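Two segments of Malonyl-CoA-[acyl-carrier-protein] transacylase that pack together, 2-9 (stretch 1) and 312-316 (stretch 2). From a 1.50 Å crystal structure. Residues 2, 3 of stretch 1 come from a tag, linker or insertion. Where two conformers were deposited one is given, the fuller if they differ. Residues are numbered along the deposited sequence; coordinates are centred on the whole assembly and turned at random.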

# COMPACT_ATOMS: atom_id res chain seq x y z
N TYR A 2 9.37 -32.12 14.54
CA TYR A 2 8.32 -31.28 13.98
C TYR A 2 7.94 -30.14 14.90
O TYR A 2 7.68 -30.32 16.08
CB TYR A 2 7.06 -32.10 13.71
CG TYR A 2 5.86 -31.26 13.31
CD1 TYR A 2 5.86 -30.56 12.12
CD2 TYR A 2 4.74 -31.19 14.12
CE1 TYR A 2 4.76 -29.79 11.76
CE2 TYR A 2 3.64 -30.43 13.76
CZ TYR A 2 3.67 -29.73 12.59
OH TYR A 2 2.57 -28.97 12.25
N VAL A 3 7.91 -28.95 14.32
CA VAL A 3 7.41 -27.79 14.99
C VAL A 3 6.42 -27.17 14.05
O VAL A 3 6.74 -26.86 12.90
CB VAL A 3 8.55 -26.77 15.21
CG1 VAL A 3 7.99 -25.45 15.68
CG2 VAL A 3 9.56 -27.35 16.17
N MSE A 4 5.22 -26.97 14.54
CA MSE A 4 4.25 -26.29 13.72
C MSE A 4 4.64 -24.84 13.57
O MSE A 4 4.82 -24.13 14.53
CB MSE A 4 2.88 -26.32 14.31
CG MSE A 4 2.08 -25.30 13.59
SE MSE A 4 0.66 -26.14 12.85
CE MSE A 4 -0.50 -25.88 14.41
N PRO A 5 4.77 -24.41 12.31
CA PRO A 5 5.17 -23.01 12.14
C PRO A 5 4.11 -22.03 12.59
O PRO A 5 2.92 -22.33 12.55
CB PRO A 5 5.40 -22.88 10.63
CG PRO A 5 5.36 -24.22 10.07
CD PRO A 5 4.74 -25.16 11.05
N GLN A 6 4.54 -20.86 13.02
CA GLN A 6 3.63 -19.80 13.32
C GLN A 6 2.96 -19.39 12.01
O GLN A 6 3.60 -19.30 10.96
CB GLN A 6 4.41 -18.61 13.88
CG GLN A 6 3.55 -17.50 14.44
CD GLN A 6 3.15 -17.65 15.89
OE1 GLN A 6 3.67 -18.51 16.61
NE2 GLN A 6 2.21 -16.79 16.34
N SER A 7 1.67 -19.13 12.07
CA SER A 7 0.96 -18.56 10.95
C SER A 7 1.38 -17.11 10.80
O SER A 7 1.68 -16.45 11.79
CB SER A 7 -0.54 -18.71 11.16
OG SER A 7 -0.86 -20.07 11.44
N PHE A 8 1.41 -16.64 9.56
CA PHE A 8 1.86 -15.28 9.33
C PHE A 8 1.24 -14.71 8.09
O PHE A 8 0.79 -15.44 7.21
CB PHE A 8 3.39 -15.21 9.25
CG PHE A 8 4.00 -15.91 8.07
CD1 PHE A 8 4.48 -15.20 6.99
CD2 PHE A 8 4.07 -17.30 8.01
CE1 PHE A 8 5.04 -15.85 5.88
CE2 PHE A 8 4.64 -17.96 6.91
CZ PHE A 8 5.11 -17.23 5.84
N ALA A 9 1.26 -13.39 8.06
CA ALA A 9 0.75 -12.63 6.95
C ALA A 9 1.87 -11.78 6.39
O ALA A 9 2.75 -11.36 7.13
CB ALA A 9 -0.36 -11.72 7.44
N LYS A 312 13.40 -17.86 10.45
CA LYS A 312 13.70 -18.68 11.62
C LYS A 312 12.63 -18.50 12.69
O LYS A 312 12.26 -19.46 13.38
CB LYS A 312 15.10 -18.34 12.14
CG LYS A 312 15.56 -19.31 13.18
CD LYS A 312 16.99 -19.05 13.61
CE LYS A 312 17.45 -20.18 14.53
NZ LYS A 312 18.83 -19.96 15.07
N ARG A 313 12.11 -17.29 12.85
CA ARG A 313 11.10 -17.00 13.86
C ARG A 313 9.87 -17.86 13.70
O ARG A 313 9.20 -18.18 14.70
CB ARG A 313 10.74 -15.52 13.83
CG ARG A 313 9.89 -15.11 14.98
CD ARG A 313 8.46 -15.13 14.59
NE ARG A 313 7.59 -14.91 15.74
CZ ARG A 313 6.98 -15.85 16.47
NH1 ARG A 313 7.15 -17.14 16.21
NH2 ARG A 313 6.19 -15.47 17.46
N LEU A 314 9.58 -18.30 12.49
CA LEU A 314 8.38 -19.08 12.25
C LEU A 314 8.40 -20.40 12.97
O LEU A 314 7.36 -20.92 13.29
CB LEU A 314 8.20 -19.30 10.77
CG LEU A 314 7.88 -18.03 10.01
CD1 LEU A 314 7.80 -18.38 8.54
CD2 LEU A 314 6.59 -17.35 10.49
N THR A 315 9.58 -20.94 13.25
CA THR A 315 9.63 -22.23 13.94
C THR A 315 10.41 -22.20 15.24
O THR A 315 10.71 -23.27 15.82
CB THR A 315 10.21 -23.28 13.02
OG1 THR A 315 11.48 -22.83 12.53
CG2 THR A 315 9.26 -23.53 11.86
N HIS A 316 10.69 -21.01 15.75
CA HIS A 316 11.53 -20.85 16.94
C HIS A 316 10.96 -19.85 17.93
O HIS A 316 11.54 -19.64 19.02
CB HIS A 316 12.94 -20.44 16.55
CG HIS A 316 13.75 -21.55 15.96
ND1 HIS A 316 13.72 -21.86 14.62
CD2 HIS A 316 14.61 -22.42 16.54
CE1 HIS A 316 14.53 -22.88 14.39
NE2 HIS A 316 15.09 -23.23 15.54
OXT HIS A 316 9.91 -19.23 17.72
O HOH W 1 6.52 -21.94 16.07

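The carbonyl oxygen of L314 is the hub of this contact, taking three approaches at once. The N of Q6 donates a hydrogen bond to it, with Q6 N to L314 O at 2.8 Å and an N-H...O angle of 165°, so the bond is short and nearly straight. The CA of P5 adds a CA-H...O contact, 3.2 Å from P5 CA to L314 O. Water 1 is the third partner. It donates to L314 O at 3.1 Å and also to M4 O at 3.2 Å. The two carbonyls both act as acceptors and cannot bond each other directly. The water supplies the hydrogens that link them. Q6 N to L314 O is the only direct hydrogen bond between the stretches.

These contacts join the two ends of a 316-residue chain. In the closest CA pairs, P5 CA lies 4.9 Å from T315 CA, and Q6 CA lies 4.9 Å from L314 CA.

L314 is also the main apolar anchor, with the largest covered area in the contact. Its CA-to-CB bond points sideways, but the end of the side chain comes nearer stretch 1. There it meets F8, whose CA-to-CB bond points toward stretch 2. L314 CD1 lies over one face of the F8 ring, 4.0 Å from the centroid and 29° off the normal, as a CH-pi contact. L314 CD2 packs 3.5 Å from F8 CD2. L314 CD2 is also 4.2 Å from Q6 CB. F8 and L314 are both buried.

R313 and Q6 meet through their side chains. Q6 CG sits over one face of the R313 guanidinium, so aliphatic carbon covers the flat group. Q6 OE1 is 3.8 Å from R313 NH1, too far for a hydrogen bond. R313 NE and NH2 are hydrogen-bonded elsewhere in the structure. Within stretch 2, R313 NH1 and the terminal carboxylate atom H316 OXT form a long salt bridge at 3.8 Å. The oxygen lies well out of the guanidinium plane, so this is a pairing of charges alone.

T315 meets P5 and V3 without a hydrogen bond, though its covered area is second only to that of L314. T315 CG2 is 4.1 Å from P5 CB. T315 O is 3.5 Å from V3 CG1. V3 comes from an expression tag, so this part of the contact does not belong to the natural protein.

Stretch 2 is also tied to itself. K312 O accepts from T315 N at 3.1 Å and from H316 ND1 at 3.1 Å. The H316 side chain thus turns back along its own segment, and its CA-to-CB bond points away from stretch 1.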